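Local structure of trans-4-hydroxy-L-proline dehydratase (Clostridioides difficile 70-100-2010, 6VXC) at residues I575-I578 with T579-T583; L582-I585 with K586-F590; I614-L617 with V618-T622; V688-G691 with I692-E695. The protein catalyses the radical-dependent dehydration of trans-4-hydroxy-L-proline to (S)-1-pyrroline-5-carboxylate, a glycyl radical enzyme reaction in the anaerobic breakdown of hydroxyproline. All coordinates share one frame; numbering follows the deposited sequence.

How the interactions relate
Interactions 1 and 2 follow each other along helix 575-591, with centres about 10 Å apart, and share Leu582 and Thr583. Interaction 3 comes next in the chain, at the C-terminal end of helix 612-620. The centres of interactions 2 and 3 are about 11 Å apart, and the two meet where Asn588 bonds Thr622. Interaction 4 is a loop turn much later in sequence, in the glycine radical domain, yet its centre is only about 10 Å from that of interaction 1. Helix 575-591 therefore runs from this turn, where Gly691 lies about 9 Å from the side chain of the probable radical cysteine, Cys454, out to the partly exposed region of interactions 2 and 3.

Interaction 1: I575-I578 with T579-T583; sequences IGTI and TDSLT
Thr579 doubles back on the carbonyl of Ile575 with two donors, one from the backbone and one from the side chain. Thr579 N reaches Ile575 O at 2.9 Å and Thr579 OG1 reaches the same oxygen at 2.7 Å, the two arriving from opposite faces of the carbonyl plane. The hydroxyl can do this because it lies beside its own backbone N (chi1 -67°), with CG2 anti to that N. The Ile575 side chain slants across it, Ile575 CD1 3.9 Å from Thr579 OG1. One turn further on the same device recurs: Thr583 OG1 donates to Thr579 O at 2.7 Å from well above the carbonyl plane, and Thr583 N joins it. These are the first turns of helix 575-591, entered straight after strand 565-573, and the hydroxyls of Thr579 and Thr583 each bond the carbonyl four residues back. Among the plain helical bonds, Leu582 N meets Ile578 O at 2.9 Å in an almost straight line (178°). Thr577 turns its hydroxyl outward, to Glu695 OE2 and Ser689 N in the loop of the glycine radical region, while its carbonyl takes Ser581 N at 2.9 Å. Ser581 OG lies 3.1 Å from Thr577 O as well, but where its proton goes is not settled. Asp580 sends OD1 away from the helix to Tyr625 N. On the flank facing helix 506-538, Ile578 and Leu582 lie side by side, Ile578 CG1 4.2 Å from Leu582 CD1, against Phe513 and Leu509 respectively.

Interaction 2: L582-I585 with K586-F590; sequences LTAI and KYNVF
Ile585 packs against Val589 and Phe590 where helix 575-591 widens into a pi-type turn over residues 586-590. The carbonyl of Ile585 carries the signature: Val589 N bonds Ile585 O at 2.8 Å in the usual alpha-helical way, and Phe590 N, five residues on, adds a weak bond to it at 3.4 Å. The apolar side of this turn is tight. Ile585 CG2, set anti to its backbone N (chi1 of CG1 -67°), reaches the edge of the Phe590 ring near the ring plane, 3.8 Å from Phe590 CE2, and also sits 4.2 Å from Val589 CG2. Val589 CG1 meanwhile lies over one face of that ring, shifted toward its rim. Pro679, Leu509, Met597 and Leu600 close round the buried Ile585 from outside. Elsewhere the contact is looser. Lys586 runs out extended, and its ammonium end makes cation-pi contacts with Tyr506 and Tyr631; the Tyr587 ring likewise leaves residues 582-585 behind. Asn588 grips the carbonyl of Ala584 twice, and its ND2 also bonds Thr622 OG1. Its backbone N reaches Ala584 O at 3.0 Å from a tilt off the carbonyl plane, whereas the side-chain amide comes in that plane: Asn588 ND2 lies 2.9 Å from Ala584 O, on a lone pair.

Interaction 3: I614-L617 with V618-T622; sequences ILNL and VSNKT
The side chains of Asn616 and Asn620 cross at about a right angle, their amide planes 62° apart. Asn620 ND2 points at Asn616 OD1 over 2.7 Å, and the N-H...O angle is 172°, nearly straight. The donor lies in the carbonyl plane of Asn616, and the acceptor lies in the amide plane of Asn620, so the bond ties down the rotation of both groups even though the planes are turned apart. Asn616 gets there by holding CG anti to its backbone N (chi1 -172°). Its other atom, ND2, faces the aliphatic part of Lys621, with Asn616 ND2 3.5 Å from Lys621 CE, and the two side chains slant across each other. Two waters span their ends: one accepts from Lys621 NZ and, weakly, from Asn616 ND2, and the other donates to Asn616 OD1 and weakly accepts from Lys621 NZ. All this sits at the C-terminal end of helix 612-620, where Lys621 is the first residue to leave helical angles. Two donors finish the last turn at Leu617 O, from opposite faces of its carbonyl: Lys621 N at 2.9 Å and Thr622 OG1 at 2.7 Å, both well out of the plane. Thr622 OG1 has a second partner in Asn588 ND2 of helix 575-591. Two residues back, Leu615 O likewise takes two donors, both from Ser619, from opposite faces and less tilted. Leu615 folds CD1 close to that hydroxyl, 3.2 Å from Ser619 OG, while Leu617 and Val618 pack on Phe595.

Interaction 4: V688-G691 with I692-E695; sequences VSEG and ISPE
Glu690 and Ser693 close a type II' beta turn in the loop between helices 667-673 and 703-711, in the glycine radical domain. Ser693 N donates to Glu690 O at 3.0 Å in the plane of that carbonyl. The side chains repeat the link: Ser693 OG donates to Glu690 OE1 at 2.6 Å, on the syn side of the carboxylate though 35° out of its plane. Ser693 keeps its hydroxyl beside its own N (chi1 -51°), and Glu690 bends at chi2 so that OE1 meets the hydroxyl. Gly691 makes the corner with a positive phi of 54°, a conformation glycine takes readily. It lies about 9 Å from the side chain of Cys454, the radical cysteine by similarity with relatives.

One shell out, two waters brace the turn. The first accepts from Ser689 OG at 2.7 Å and donates to Gly691 O and Ser693 O, joining the two arms of the turn. The second accepts from Glu690 N and donates to Glu690 OE2 and Pro694 O. Beyond them, Asn724 N, at the start of strand 724-726, bonds Ser693 OG, Arg804 makes a long, weak ion pair with Glu690, and Ile692 packs on Ile575, its carbonyl held by Tyr625 OH. On the far flank Ser689 CB rests 4.3 Å from Glu695 CG.

Interaction 1: I575-I578 with T579-T583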
loop_
_atom_site.group_PDB
_atom_site.type_symbol
_atom_site.label_atom_id
_atom_site.label_comp_id
_atom_site.label_asym_id
_atom_site.label_seq_id
_atom_site.Cartn_x
_atom_site.Cartn_y
_atom_site.Cartn_z
ATOM N N ILE A 575 15.811 5.599 8.023
ATOM C CA ILE A 575 17.128 5.974 7.522
ATOM C C ILE A 575 17.605 7.289 8.159
ATOM O O ILE A 575 18.790 7.453 8.437
ATOM C CB ILE A 575 17.114 6.000 5.975
ATOM C CG1 ILE A 575 18.509 6.253 5.389
ATOM C CG2 ILE A 575 16.057 6.982 5.429
ATOM C CD1 ILE A 575 19.536 5.161 5.726
ATOM N N GLY A 576 16.700 8.240 8.405
ATOM C CA GLY A 576 17.109 9.482 9.052
ATOM C C GLY A 576 17.601 9.265 10.474
ATOM O O GLY A 576 18.656 9.774 10.877
ATOM N N THR A 577 16.831 8.521 11.260
ATOM C CA THR A 577 17.219 8.243 12.637
ATOM C C THR A 577 18.590 7.569 12.683
ATOM O O THR A 577 19.494 8.027 13.388
ATOM C CB THR A 577 16.157 7.358 13.304
ATOM O OG1 THR A 577 14.916 8.061 13.370
ATOM C CG2 THR A 577 16.576 6.940 14.723
ATOM N N ILE A 578 18.791 6.527 11.871
ATOM C CA ILE A 578 20.051 5.802 12.010
ATOM C C ILE A 578 21.208 6.591 11.422
ATOM O O ILE A 578 22.319 6.543 11.959
ATOM C CB ILE A 578 19.980 4.378 11.423
ATOM C CG1 ILE A 578 21.335 3.687 11.693
ATOM C CG2 ILE A 578 19.613 4.378 9.947
ATOM C CD1 ILE A 578 21.392 2.297 11.317
ATOM N N THR A 579 20.971 7.341 10.340
ATOM C CA THR A 579 21.999 8.228 9.808
ATOM C C THR A 579 22.477 9.201 10.876
ATOM O O THR A 579 23.682 9.347 11.108
ATOM C CB THR A 579 21.469 9.026 8.607
ATOM O OG1 THR A 579 21.208 8.160 7.504
ATOM C CG2 THR A 579 22.498 10.045 8.196
ATOM N N ASP A 580 21.536 9.898 11.521
ATOM C CA ASP A 580 21.933 10.857 12.543
ATOM C C ASP A 580 22.589 10.165 13.737
ATOM O O ASP A 580 23.482 10.740 14.362
ATOM C CB ASP A 580 20.735 11.696 12.986
ATOM C CG ASP A 580 20.305 12.737 11.933
ATOM O OD1 ASP A 580 20.993 12.907 10.913
ATOM O OD2 ASP A 580 19.268 13.402 12.141
ATOM N N SER A 581 22.176 8.937 14.061
ATOM C CA SER A 581 22.792 8.220 15.183
ATOM C C SER A 581 24.243 7.866 14.882
ATOM O O SER A 581 25.135 8.140 15.692
ATOM C CB SER A 581 21.994 6.964 15.522
ATOM O OG SER A 581 20.750 7.301 16.100
ATOM N N LEU A 582 24.500 7.256 13.722
ATOM C CA LEU A 582 25.876 6.915 13.368
ATOM C C LEU A 582 26.708 8.168 13.134
ATOM O O LEU A 582 27.900 8.197 13.461
ATOM C CB LEU A 582 25.894 6.011 12.140
ATOM C CG LEU A 582 25.621 4.516 12.346
ATOM C CD1 LEU A 582 25.451 3.795 11.000
ATOM C CD2 LEU A 582 26.729 3.861 13.167
ATOM N N THR A 583 26.094 9.212 12.568
ATOM C CA THR A 583 26.792 10.485 12.434
ATOM C C THR A 583 27.172 11.040 13.800
ATOM O O THR A 583 28.292 11.519 13.993
ATOM C CB THR A 583 25.934 11.501 11.659
ATOM O OG1 THR A 583 25.686 11.041 10.329
ATOM C CG2 THR A 583 26.654 12.852 11.574
#

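Interaction 2: L582-I585 with K586-F590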
loop_
_atom_site.group_PDB
_atom_site.type_symbol
_atom_site.label_atom_id
_atom_site.label_comp_id
_atom_site.label_asym_id
_atom_site.label_seq_id
_atom_site.Cartn_x
_atom_site.Cartn_y
_atom_site.Cartn_z
ATOM N N LEU A 582 24.500 7.256 13.722
ATOM C CA LEU A 582 25.876 6.915 13.368
ATOM C C LEU A 582 26.708 8.168 13.134
ATOM O O LEU A 582 27.900 8.197 13.461
ATOM C CB LEU A 582 25.894 6.011 12.140
ATOM C CG LEU A 582 25.621 4.516 12.346
ATOM C CD1 LEU A 582 25.451 3.795 11.000
ATOM C CD2 LEU A 582 26.729 3.861 13.167
ATOM N N THR A 583 26.094 9.212 12.568
ATOM C CA THR A 583 26.792 10.485 12.434
ATOM C C THR A 583 27.172 11.040 13.800
ATOM O O THR A 583 28.292 11.519 13.993
ATOM C CB THR A 583 25.934 11.501 11.659
ATOM O OG1 THR A 583 25.686 11.041 10.329
ATOM C CG2 THR A 583 26.654 12.852 11.574
ATOM N N ALA A 584 26.259 10.961 14.769
ATOM C CA ALA A 584 26.576 11.452 16.108
ATOM C C ALA A 584 27.758 10.699 16.715
ATOM O O ALA A 584 28.604 11.290 17.398
ATOM C CB ALA A 584 25.346 11.338 17.011
ATOM N N ILE A 585 27.814 9.392 16.500
ATOM C CA ILE A 585 28.902 8.598 17.054
ATOM C C ILE A 585 30.224 8.944 16.376
ATOM O O ILE A 585 31.234 9.190 17.043
ATOM C CB ILE A 585 28.578 7.098 16.949
ATOM C CG1 ILE A 585 27.398 6.740 17.870
ATOM C CG2 ILE A 585 29.830 6.277 17.242
ATOM C CD1 ILE A 585 26.908 5.284 17.716
ATOM N N LYS A 586 30.233 8.990 15.042
ATOM C CA LYS A 586 31.465 9.308 14.334
ATOM C C LYS A 586 31.997 10.678 14.740
ATOM O O LYS A 586 33.186 10.833 15.040
ATOM C CB LYS A 586 31.222 9.265 12.831
ATOM C CG LYS A 586 32.445 9.574 11.999
ATOM C CD LYS A 586 32.051 9.551 10.538
ATOM C CE LYS A 586 33.238 9.558 9.641
ATOM N NZ LYS A 586 32.777 9.431 8.228
ATOM N N TYR A 587 31.111 11.677 14.787
ATOM C CA TYR A 587 31.528 13.049 15.060
ATOM C C TYR A 587 32.016 13.206 16.493
ATOM O O TYR A 587 33.098 13.754 16.731
ATOM C CB TYR A 587 30.358 14.004 14.772
ATOM C CG TYR A 587 30.678 15.485 14.861
ATOM C CD1 TYR A 587 31.252 16.149 13.790
ATOM C CD2 TYR A 587 30.373 16.221 15.999
ATOM C CE1 TYR A 587 31.536 17.507 13.847
ATOM C CE2 TYR A 587 30.663 17.599 16.072
ATOM C CZ TYR A 587 31.241 18.231 14.985
ATOM O OH TYR A 587 31.536 19.573 15.019
ATOM N N ASN A 588 31.241 12.708 17.458
ATOM C CA ASN A 588 31.520 12.968 18.863
ATOM C C ASN A 588 32.488 11.964 19.485
ATOM O O ASN A 588 33.353 12.364 20.271
ATOM C CB ASN A 588 30.217 12.988 19.660
ATOM C CG ASN A 588 29.359 14.192 19.330
ATOM O OD1 ASN A 588 29.667 15.313 19.742
ATOM N ND2 ASN A 588 28.276 13.967 18.578
ATOM N N VAL A 589 32.393 10.683 19.136
ATOM C CA VAL A 589 33.249 9.670 19.758
ATOM C C VAL A 589 34.593 9.559 19.044
ATOM O O VAL A 589 35.645 9.575 19.684
ATOM C CB VAL A 589 32.539 8.301 19.802
ATOM C CG1 VAL A 589 33.487 7.253 20.377
ATOM C CG2 VAL A 589 31.259 8.376 20.611
ATOM N N PHE A 590 34.599 9.468 17.717
ATOM C CA PHE A 590 35.829 9.143 17.005
ATOM C C PHE A 590 36.537 10.342 16.391
ATOM O O PHE A 590 37.771 10.344 16.352
ATOM C CB PHE A 590 35.547 8.095 15.923
ATOM C CG PHE A 590 35.157 6.763 16.480
ATOM C CD1 PHE A 590 36.121 5.905 16.999
ATOM C CD2 PHE A 590 33.831 6.375 16.524
ATOM C CE1 PHE A 590 35.766 4.679 17.524
ATOM C CE2 PHE A 590 33.457 5.152 17.046
ATOM C CZ PHE A 590 34.428 4.299 17.557
#

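Interaction 3: I614-L617 with V618-T622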
loop_
_atom_site.group_PDB
_atom_site.type_symbol
_atom_site.label_atom_id
_atom_site.label_comp_id
_atom_site.label_asym_id
_atom_site.label_seq_id
_atom_site.Cartn_x
_atom_site.Cartn_y
_atom_site.Cartn_z
ATOM N N ILE A 614 25.571 15.645 27.139
ATOM C CA ILE A 614 25.682 14.758 25.980
ATOM C C ILE A 614 24.484 14.960 25.060
ATOM O O ILE A 614 24.628 15.125 23.846
ATOM C CB ILE A 614 25.797 13.288 26.423
ATOM C CG1 ILE A 614 26.939 13.080 27.423
ATOM C CG2 ILE A 614 26.020 12.375 25.203
ATOM C CD1 ILE A 614 28.310 13.244 26.860
ATOM N N LEU A 615 23.280 14.988 25.637
ATOM C CA LEU A 615 22.081 15.198 24.840
ATOM C C LEU A 615 22.162 16.494 24.035
ATOM O O LEU A 615 21.795 16.526 22.858
ATOM C CB LEU A 615 20.852 15.196 25.746
ATOM C CG LEU A 615 19.520 15.450 25.042
ATOM C CD1 LEU A 615 19.327 14.436 23.925
ATOM C CD2 LEU A 615 18.378 15.377 26.041
ATOM N N ASN A 616 22.670 17.569 24.644
ATOM C CA ASN A 616 22.787 18.828 23.918
ATOM C C ASN A 616 23.757 18.687 22.746
ATOM O O ASN A 616 23.529 19.247 21.666
ATOM C CB ASN A 616 23.259 19.926 24.868
ATOM C CG ASN A 616 23.217 21.313 24.240
ATOM O OD1 ASN A 616 22.490 21.561 23.288
ATOM N ND2 ASN A 616 24.082 22.194 24.721
ATOM N N LEU A 617 24.870 17.974 22.958
ATOM C CA LEU A 617 25.863 17.824 21.898
ATOM C C LEU A 617 25.290 17.074 20.703
ATOM O O LEU A 617 25.408 17.527 19.565
ATOM C CB LEU A 617 27.105 17.099 22.434
ATOM C CG LEU A 617 28.036 17.849 23.402
ATOM C CD1 LEU A 617 29.161 16.939 23.891
ATOM C CD2 LEU A 617 28.605 19.112 22.767
ATOM N N VAL A 618 24.668 15.913 20.945
ATOM C CA VAL A 618 24.231 15.083 19.826
ATOM C C VAL A 618 23.014 15.692 19.163
ATOM O O VAL A 618 22.789 15.490 17.970
ATOM C CB VAL A 618 23.941 13.628 20.255
ATOM C CG1 VAL A 618 25.169 12.986 20.845
ATOM C CG2 VAL A 618 22.780 13.588 21.238
ATOM N N SER A 619 22.206 16.435 19.915
ATOM C CA SER A 619 21.006 17.019 19.331
ATOM C C SER A 619 21.303 18.324 18.604
ATOM O O SER A 619 20.732 18.582 17.538
ATOM C CB SER A 619 19.960 17.281 20.416
ATOM O OG SER A 619 19.670 16.119 21.166
ATOM N N ASN A 620 22.182 19.158 19.168
ATOM C CA ASN A 620 22.304 20.541 18.744
ATOM C C ASN A 620 23.685 20.943 18.249
ATOM O O ASN A 620 23.818 22.028 17.675
ATOM C CB ASN A 620 21.895 21.474 19.894
ATOM C CG ASN A 620 20.503 21.171 20.406
ATOM O OD1 ASN A 620 19.571 21.043 19.630
ATOM N ND2 ASN A 620 20.367 21.025 21.720
ATOM N N LYS A 621 24.721 20.145 18.473
ATOM C CA LYS A 621 26.053 20.525 18.019
ATOM C C LYS A 621 26.680 19.471 17.109
ATOM O O LYS A 621 27.904 19.363 17.031
ATOM C CB LYS A 621 26.975 20.862 19.197
ATOM C CG LYS A 621 26.689 22.207 19.906
ATOM C CD LYS A 621 25.799 22.097 21.130
ATOM C CE LYS A 621 25.927 23.351 22.036
ATOM N NZ LYS A 621 25.321 24.587 21.475
ATOM N N THR A 622 25.847 18.725 16.375
ATOM C CA THR A 622 26.302 17.614 15.557
ATOM C C THR A 622 25.664 17.681 14.174
ATOM O O THR A 622 24.495 18.060 14.042
ATOM C CB THR A 622 25.966 16.273 16.239
ATOM O OG1 THR A 622 26.609 16.208 17.518
ATOM C CG2 THR A 622 26.406 15.067 15.374
HETATM O O HOH W 1 23.527 25.507 23.880
HETATM O O HOH W 2 21.988 24.680 22.348
#

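Interaction 4: V688-G691 with I692-E695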
loop_
_atom_site.group_PDB
_atom_site.type_symbol
_atom_site.label_atom_id
_atom_site.label_comp_id
_atom_site.label_asym_id
_atom_site.label_seq_id
_atom_site.Cartn_x
_atom_site.Cartn_y
_atom_site.Cartn_z
ATOM N N VAL A 688 10.692 6.594 15.276
ATOM C CA VAL A 688 11.841 6.843 14.402
ATOM C C VAL A 688 11.376 7.711 13.230
ATOM O O VAL A 688 10.182 8.006 13.093
ATOM C CB VAL A 688 12.527 5.538 13.928
ATOM C CG1 VAL A 688 13.068 4.746 15.121
ATOM C CG2 VAL A 688 11.568 4.633 13.126
ATOM N N SER A 689 12.318 8.161 12.405
ATOM C CA SER A 689 11.975 9.033 11.287
ATOM C C SER A 689 11.098 8.287 10.283
ATOM O O SER A 689 11.185 7.067 10.149
ATOM C CB SER A 689 13.245 9.525 10.592
ATOM O OG SER A 689 14.074 8.429 10.208
ATOM N N GLU A 690 10.256 9.038 9.562
ATOM C CA GLU A 690 9.329 8.496 8.570
ATOM C C GLU A 690 9.885 8.625 7.152
ATOM O O GLU A 690 10.480 9.645 6.794
ATOM C CB GLU A 690 7.948 9.172 8.678
ATOM C CG GLU A 690 7.969 10.641 9.077
ATOM C CD GLU A 690 8.270 11.632 7.958
ATOM O OE1 GLU A 690 8.142 11.283 6.767
ATOM O OE2 GLU A 690 8.673 12.768 8.291
ATOM N N GLY A 691 9.684 7.581 6.352
ATOM C CA GLY A 691 10.196 7.544 4.988
ATOM C C GLY A 691 11.684 7.814 4.950
ATOM O O GLY A 691 12.433 7.354 5.810
ATOM N N ILE A 692 12.121 8.595 3.961
ATOM C CA ILE A 692 13.490 9.101 3.910
ATOM C C ILE A 692 13.556 10.546 4.404
ATOM O O ILE A 692 14.526 11.260 4.123
ATOM C CB ILE A 692 14.111 8.970 2.505
ATOM C CG1 ILE A 692 13.373 9.867 1.495
ATOM C CG2 ILE A 692 14.218 7.492 2.080
ATOM C CD1 ILE A 692 14.085 10.047 0.175
ATOM N N SER A 693 12.550 10.979 5.151
ATOM C CA SER A 693 12.490 12.337 5.656
ATOM C C SER A 693 13.547 12.543 6.739
ATOM O O SER A 693 14.050 11.582 7.319
ATOM C CB SER A 693 11.107 12.627 6.250
ATOM O OG SER A 693 10.051 12.285 5.363
ATOM N N PRO A 694 13.888 13.795 7.036
ATOM C CA PRO A 694 14.810 14.074 8.146
ATOM C C PRO A 694 14.210 13.699 9.494
ATOM O O PRO A 694 12.996 13.602 9.663
ATOM C CB PRO A 694 15.031 15.584 8.060
ATOM C CG PRO A 694 14.593 15.975 6.659
ATOM C CD PRO A 694 13.510 15.006 6.293
ATOM N N GLU A 695 15.097 13.504 10.466
ATOM C CA GLU A 695 14.706 13.313 11.854
ATOM C C GLU A 695 14.052 14.582 12.401
ATOM O O GLU A 695 14.215 15.675 11.862
ATOM C CB GLU A 695 15.921 12.950 12.718
ATOM C CG GLU A 695 16.000 11.487 13.171
ATOM C CD GLU A 695 15.098 11.174 14.371
ATOM O OE1 GLU A 695 14.156 11.949 14.633
ATOM O OE2 GLU A 695 15.333 10.154 15.052
HETATM O O HOH W 3 13.961 8.946 7.515
HETATM O O HOH W 4 10.700 11.938 10.192
#